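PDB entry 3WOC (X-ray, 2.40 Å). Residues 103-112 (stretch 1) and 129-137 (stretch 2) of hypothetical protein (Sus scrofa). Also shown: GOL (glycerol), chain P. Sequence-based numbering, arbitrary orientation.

Stretch 1 (103-112) GFFAAPNLTG
Stretch 2 129-137: GIGFTWGFP

Two strands of one chain, 103-106 and 129-135, run in nearly the same direction, with 18° between their axes. The axes come no closer than 9.1 Å, and no hydrogen bond joins the two stretches. Side chains fill the gap. Beyond A106 stretch 1 continues as loop; F136 and P137 follow the second strand as loop. The CA atoms pair A106 with F132 at 7.5 Å, P108 with W134 at 5.7 Å and G112 with F136 at 6.3 Å, so the backbones draw nearer past the strand of stretch 1. The strand residues keep extended angles, such as -111/128 at A106 and -135/137 at F132. The contact buries 465 Å², both sides summed.

Apolar packing begins at F104, whose CB points toward stretch 2. Its chi1 is 74° (p) and its chi2 -97°. F104 CZ lies 4.2 Å from I130 CG2, and F104 CE2 lies 4.1 Å from F132 CE2. I130 is t at both chi angles. F132 is m (chi1 -50°, chi2 -79°), and its CA-to-CB bond points toward stretch 1. A106 also points across: its CB is 3.6 Å from F132 CD2 and 4.1 Å from W134 CZ2. This small methyl touches both aromatic side chains at once. F105 is out of reach.

W134 gives the largest covered area, 86 Å². Its rotamer is m with chi2 90°, and P108 lies over one face of the indole. P108 CD sits 3.7 Å from the centroid of the W134 six-membered ring, 13° off the normal, which is a CH-pi contact. The closest pair is P108 CD to W134 CE3, 3.6 Å. The proline, with a C-gamma endo pucker, presents its CD methylene to the ring. Its phi/psi is -65/161.

At the far end, F136 (chi1 -64°, m; chi2 99°) starts sideways, but its ring end comes nearer stretch 1. L110 CD2 meets the ring edge, 3.8 Å from F136 CZ. G112 C is 3.9 Å from F136 CD2, and G112 O is 3.5 Å from P137 CD. G112 has phi/psi 114/-29. A CB there would jam against the preceding carbonyl O and come within 3.3 Å of F136 CE2, so glycine suits the site.

Polar links run through a glycerol, probably from the crystallisation liquor. W134 NE1 donates to GOL O2 at 2.8 Å, and F132 N donates to GOL O1 at 3.3 Å. GOL O3 donates a weak hydrogen bond to A107 O at 3.2 Å. The glycerol thus bridges both stretches.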

ATOM      1  N   GLY A 103     -12.539  -8.254   6.500  1.00 32.82           N
ATOM      2  CA  GLY A 103     -12.193  -8.081   5.095  1.00 32.05           C
ATOM      3  C   GLY A 103     -12.617  -6.725   4.572  1.00 31.60           C
ATOM      4  O   GLY A 103     -13.568  -6.123   5.079  1.00 31.34           O
ATOM      5  N   PHE A 104     -11.893  -6.242   3.566  1.00 31.15           N
ATOM      6  CA  PHE A 104     -12.251  -5.015   2.859  1.00 30.85           C
ATOM      7  C   PHE A 104     -11.885  -5.089   1.373  1.00 30.72           C
ATOM      8  O   PHE A 104     -11.030  -5.882   0.977  1.00 30.52           O
ATOM      9  CB  PHE A 104     -11.642  -3.771   3.538  1.00 30.69           C
ATOM     10  CG  PHE A 104     -10.153  -3.604   3.333  1.00 30.43           C
ATOM     11  CD1 PHE A 104      -9.251  -4.045   4.295  1.00 30.35           C
ATOM     12  CD2 PHE A 104      -9.655  -2.975   2.193  1.00 30.15           C
ATOM     13  CE1 PHE A 104      -7.879  -3.877   4.121  1.00 30.28           C
ATOM     14  CE2 PHE A 104      -8.282  -2.804   2.007  1.00 30.09           C
ATOM     15  CZ  PHE A 104      -7.393  -3.257   2.972  1.00 30.16           C
ATOM     16  N   PHE A 105     -12.545  -4.262   0.565  1.00 30.73           N
ATOM     17  CA  PHE A 105     -12.264  -4.179  -0.867  1.00 30.67           C
ATOM     18  C   PHE A 105     -12.125  -2.726  -1.311  1.00 30.64           C
ATOM     19  O   PHE A 105     -13.022  -1.910  -1.102  1.00 30.58           O
ATOM     20  CB  PHE A 105     -13.354  -4.891  -1.674  1.00 30.80           C
ATOM     21  CG  PHE A 105     -13.115  -4.886  -3.161  1.00 30.84           C
ATOM     22  CD1 PHE A 105     -12.115  -5.674  -3.723  1.00 30.84           C
ATOM     23  CD2 PHE A 105     -13.903  -4.102  -4.001  1.00 31.06           C
ATOM     24  CE1 PHE A 105     -11.897  -5.674  -5.100  1.00 31.16           C
ATOM     25  CE2 PHE A 105     -13.695  -4.097  -5.380  1.00 31.05           C
ATOM     26  CZ  PHE A 105     -12.691  -4.884  -5.929  1.00 30.92           C
ATOM     27  N   ALA A 106     -10.984  -2.413  -1.921  1.00 30.68           N
ATOM     28  CA  ALA A 106     -10.688  -1.063  -2.377  1.00 30.70           C
ATOM     29  C   ALA A 106     -10.676  -0.999  -3.898  1.00 30.72           C
ATOM     30  O   ALA A 106     -10.007  -1.794  -4.556  1.00 30.76           O
ATOM     31  CB  ALA A 106      -9.359  -0.597  -1.813  1.00 30.80           C
ATOM     32  N   ALA A 107     -11.426  -0.048  -4.444  1.00 30.64           N
ATOM     33  CA  ALA A 107     -11.524   0.152  -5.881  1.00 30.73           C
ATOM     34  C   ALA A 107     -11.831   1.619  -6.158  1.00 30.95           C
ATOM     35  O   ALA A 107     -12.465   2.280  -5.327  1.00 30.93           O
ATOM     36  CB  ALA A 107     -12.611  -0.745  -6.470  1.00 30.73           C
ATOM     37  N   PRO A 108     -11.375   2.142  -7.317  1.00 31.08           N
ATOM     38  CA  PRO A 108     -11.661   3.532  -7.675  1.00 31.28           C
ATOM     39  C   PRO A 108     -13.153   3.775  -7.890  1.00 31.61           C
ATOM     40  O   PRO A 108     -13.915   2.825  -8.090  1.00 31.75           O
ATOM     41  CB  PRO A 108     -10.901   3.715  -8.991  1.00 31.27           C
ATOM     42  CG  PRO A 108     -10.745   2.351  -9.541  1.00 31.08           C
ATOM     43  CD  PRO A 108     -10.562   1.475  -8.349  1.00 31.06           C
ATOM     44  N   ASN A 109     -13.565   5.038  -7.841  1.00 32.03           N
ATOM     45  CA  ASN A 109     -14.958   5.390  -8.092  1.00 32.60           C
ATOM     46  C   ASN A 109     -15.260   5.373  -9.581  1.00 32.46           C
ATOM     47  O   ASN A 109     -16.375   5.056  -9.992  1.00 32.64           O
ATOM     48  CB  ASN A 109     -15.294   6.761  -7.506  1.00 32.92           C
ATOM     49  CG  ASN A 109     -16.624   6.767  -6.777  1.00 34.49           C
ATOM     50  OD1 ASN A 109     -17.633   7.251  -7.299  1.00 36.67           O
ATOM     51  ND2 ASN A 109     -16.638   6.209  -5.568  1.00 35.05           N
ATOM     52  N   LEU A 110     -14.251   5.709 -10.378  1.00 32.23           N
ATOM     53  CA  LEU A 110     -14.383   5.780 -11.824  1.00 32.02           C
ATOM     54  C   LEU A 110     -13.650   4.623 -12.487  1.00 31.87           C
ATOM     55  O   LEU A 110     -12.451   4.425 -12.274  1.00 31.85           O
ATOM     56  CB  LEU A 110     -13.848   7.123 -12.341  1.00 32.07           C
ATOM     57  CG  LEU A 110     -14.763   8.344 -12.525  1.00 32.05           C
ATOM     58  CD1 LEU A 110     -15.940   8.378 -11.561  1.00 32.52           C
ATOM     59  CD2 LEU A 110     -13.954   9.633 -12.433  1.00 32.10           C
ATOM     60  N   THR A 111     -14.384   3.856 -13.286  1.00 31.72           N
ATOM     61  CA  THR A 111     -13.808   2.760 -14.055  1.00 31.59           C
ATOM     62  C   THR A 111     -12.818   3.332 -15.058  1.00 31.02           C
ATOM     63  O   THR A 111     -13.139   4.269 -15.790  1.00 31.00           O
ATOM     64  CB  THR A 111     -14.891   1.957 -14.793  1.00 31.73           C
ATOM     65  OG1 THR A 111     -15.685   2.852 -15.581  1.00 32.80           O
ATOM     66  CG2 THR A 111     -15.793   1.227 -13.796  1.00 32.08           C
ATOM     67  N   GLY A 112     -11.613   2.770 -15.076  1.00 30.44           N
ATOM     68  CA  GLY A 112     -10.529   3.287 -15.906  1.00 29.87           C
ATOM     69  C   GLY A 112      -9.392   3.842 -15.071  1.00 29.44           C
ATOM     70  O   GLY A 112      -8.238   3.834 -15.501  1.00 29.33           O
ATOM     71  N   GLY A 129      -3.810   1.549   9.689  1.00 20.57           N
ATOM     72  CA  GLY A 129      -4.857   2.065   8.810  1.00 20.20           C
ATOM     73  C   GLY A 129      -4.300   2.363   7.430  1.00 20.12           C
ATOM     74  O   GLY A 129      -3.181   2.867   7.295  1.00 19.82           O
ATOM     75  N   ILE A 130      -5.078   2.056   6.398  1.00 20.15           N
ATOM     76  CA  ILE A 130      -4.615   2.266   5.027  1.00 20.07           C
ATOM     77  C   ILE A 130      -5.713   2.800   4.106  1.00 20.16           C
ATOM     78  O   ILE A 130      -6.877   2.401   4.202  1.00 20.12           O
ATOM     79  CB  ILE A 130      -3.922   0.990   4.441  1.00 20.00           C
ATOM     80  CG1 ILE A 130      -3.097   1.346   3.188  1.00 20.08           C
ATOM     81  CG2 ILE A 130      -4.938  -0.135   4.193  1.00 20.03           C
ATOM     82  CD1 ILE A 130      -2.010   0.344   2.825  1.00 19.77           C
ATOM     83  N   GLY A 131      -5.321   3.718   3.228  1.00 20.24           N
ATOM     84  CA  GLY A 131      -6.216   4.288   2.234  1.00 20.55           C
ATOM     85  C   GLY A 131      -5.528   4.440   0.891  1.00 20.87           C
ATOM     86  O   GLY A 131      -4.296   4.408   0.804  1.00 20.82           O
ATOM     87  N   PHE A 132      -6.327   4.628  -0.153  1.00 21.23           N
ATOM     88  CA  PHE A 132      -5.827   4.611  -1.522  1.00 21.80           C
ATOM     89  C   PHE A 132      -6.368   5.762  -2.358  1.00 22.29           C
ATOM     90  O   PHE A 132      -7.555   6.088  -2.284  1.00 22.51           O
ATOM     91  CB  PHE A 132      -6.161   3.273  -2.180  1.00 21.54           C
ATOM     92  CG  PHE A 132      -5.760   2.086  -1.356  1.00 21.67           C
ATOM     93  CD1 PHE A 132      -4.437   1.656  -1.330  1.00 21.38           C
ATOM     94  CD2 PHE A 132      -6.697   1.416  -0.579  1.00 21.59           C
ATOM     95  CE1 PHE A 132      -4.063   0.567  -0.551  1.00 21.15           C
ATOM     96  CE2 PHE A 132      -6.326   0.327   0.199  1.00 21.24           C
ATOM     97  CZ  PHE A 132      -5.010  -0.097   0.210  1.00 21.04           C
ATOM     98  N   THR A 133      -5.482   6.377  -3.139  1.00 22.95           N
ATOM     99  CA  THR A 133      -5.865   7.431  -4.082  1.00 23.81           C
ATOM    100  C   THR A 133      -5.754   6.918  -5.518  1.00 24.16           C
ATOM    101  O   THR A 133      -4.778   6.255  -5.882  1.00 24.28           O
ATOM    102  CB  THR A 133      -5.025   8.722  -3.911  1.00 23.66           C
ATOM    103  OG1 THR A 133      -3.749   8.562  -4.540  1.00 24.52           O
ATOM    104  CG2 THR A 133      -4.831   9.063  -2.434  1.00 23.77           C
ATOM    105  N   TRP A 134      -6.761   7.233  -6.323  1.00 24.77           N
ATOM    106  CA  TRP A 134      -6.903   6.665  -7.661  1.00 25.17           C
ATOM    107  C   TRP A 134      -6.913   7.759  -8.719  1.00 25.84           C
ATOM    108  O   TRP A 134      -7.264   8.905  -8.434  1.00 25.89           O
ATOM    109  CB  TRP A 134      -8.191   5.840  -7.744  1.00 24.85           C
ATOM    110  CG  TRP A 134      -8.361   4.851  -6.614  1.00 24.63           C
ATOM    111  CD1 TRP A 134      -8.977   5.075  -5.411  1.00 24.11           C
ATOM    112  CD2 TRP A 134      -7.910   3.488  -6.585  1.00 24.32           C
ATOM    113  NE1 TRP A 134      -8.938   3.936  -4.639  1.00 23.77           N
ATOM    114  CE2 TRP A 134      -8.288   2.949  -5.333  1.00 23.84           C
ATOM    115  CE3 TRP A 134      -7.225   2.671  -7.495  1.00 23.92           C
ATOM    116  CZ2 TRP A 134      -8.000   1.632  -4.965  1.00 24.20           C
ATOM    117  CZ3 TRP A 134      -6.940   1.358  -7.130  1.00 24.28           C
ATOM    118  CH2 TRP A 134      -7.328   0.853  -5.874  1.00 24.33           C
ATOM    119  N   GLY A 135      -6.520   7.405  -9.939  1.00 26.64           N
ATOM    120  CA  GLY A 135      -6.530   8.351 -11.050  1.00 27.87           C
ATOM    121  C   GLY A 135      -6.295   7.709 -12.399  1.00 28.64           C
ATOM    122  O   GLY A 135      -5.793   6.590 -12.484  1.00 28.86           O
ATOM    123  N   PHE A 136      -6.655   8.431 -13.457  1.00 29.59           N
ATOM    124  CA  PHE A 136      -6.490   7.955 -14.830  1.00 30.49           C
ATOM    125  C   PHE A 136      -5.026   7.979 -15.278  1.00 31.28           C
ATOM    126  O   PHE A 136      -4.349   8.994 -15.120  1.00 31.26           O
ATOM    127  CB  PHE A 136      -7.343   8.790 -15.794  1.00 30.31           C
ATOM    128  CG  PHE A 136      -8.821   8.681 -15.551  1.00 30.18           C
ATOM    129  CD1 PHE A 136      -9.494   9.662 -14.833  1.00 30.14           C
ATOM    130  CD2 PHE A 136      -9.547   7.599 -16.048  1.00 30.14           C
ATOM    131  CE1 PHE A 136     -10.867   9.565 -14.606  1.00 30.03           C
ATOM    132  CE2 PHE A 136     -10.920   7.496 -15.826  1.00 29.90           C
ATOM    133  CZ  PHE A 136     -11.580   8.481 -15.105  1.00 29.73           C
ATOM    134  N   PRO A 137      -4.533   6.853 -15.831  1.00 32.27           N
ATOM    135  CA  PRO A 137      -3.181   6.773 -16.390  1.00 33.20           C
ATOM    136  C   PRO A 137      -3.003   7.442 -17.775  1.00 34.22           C
ATOM    137  O   PRO A 137      -3.771   8.343 -18.138  1.00 34.36           O
ATOM    138  CB  PRO A 137      -2.932   5.264 -16.468  1.00 33.11           C
ATOM    139  CG  PRO A 137      -4.275   4.677 -16.656  1.00 32.69           C
ATOM    140  CD  PRO A 137      -5.241   5.562 -15.926  1.00 32.31           C
TER
HETATM  141  C1  GOL P 210     -10.905   4.115  -0.261  1.00 38.46           C
HETATM  142  O1  GOL P 210      -9.576   4.233   0.215  1.00 38.16           O
HETATM  143  C2  GOL P 210     -10.922   3.991  -1.786  1.00 37.75           C
HETATM  144  O2  GOL P 210     -10.044   2.982  -2.222  1.00 36.85           O
HETATM  145  C3  GOL P 210     -12.328   3.672  -2.274  1.00 37.61           C
HETATM  146  O3  GOL P 210     -12.726   4.677  -3.186  1.00 38.05           O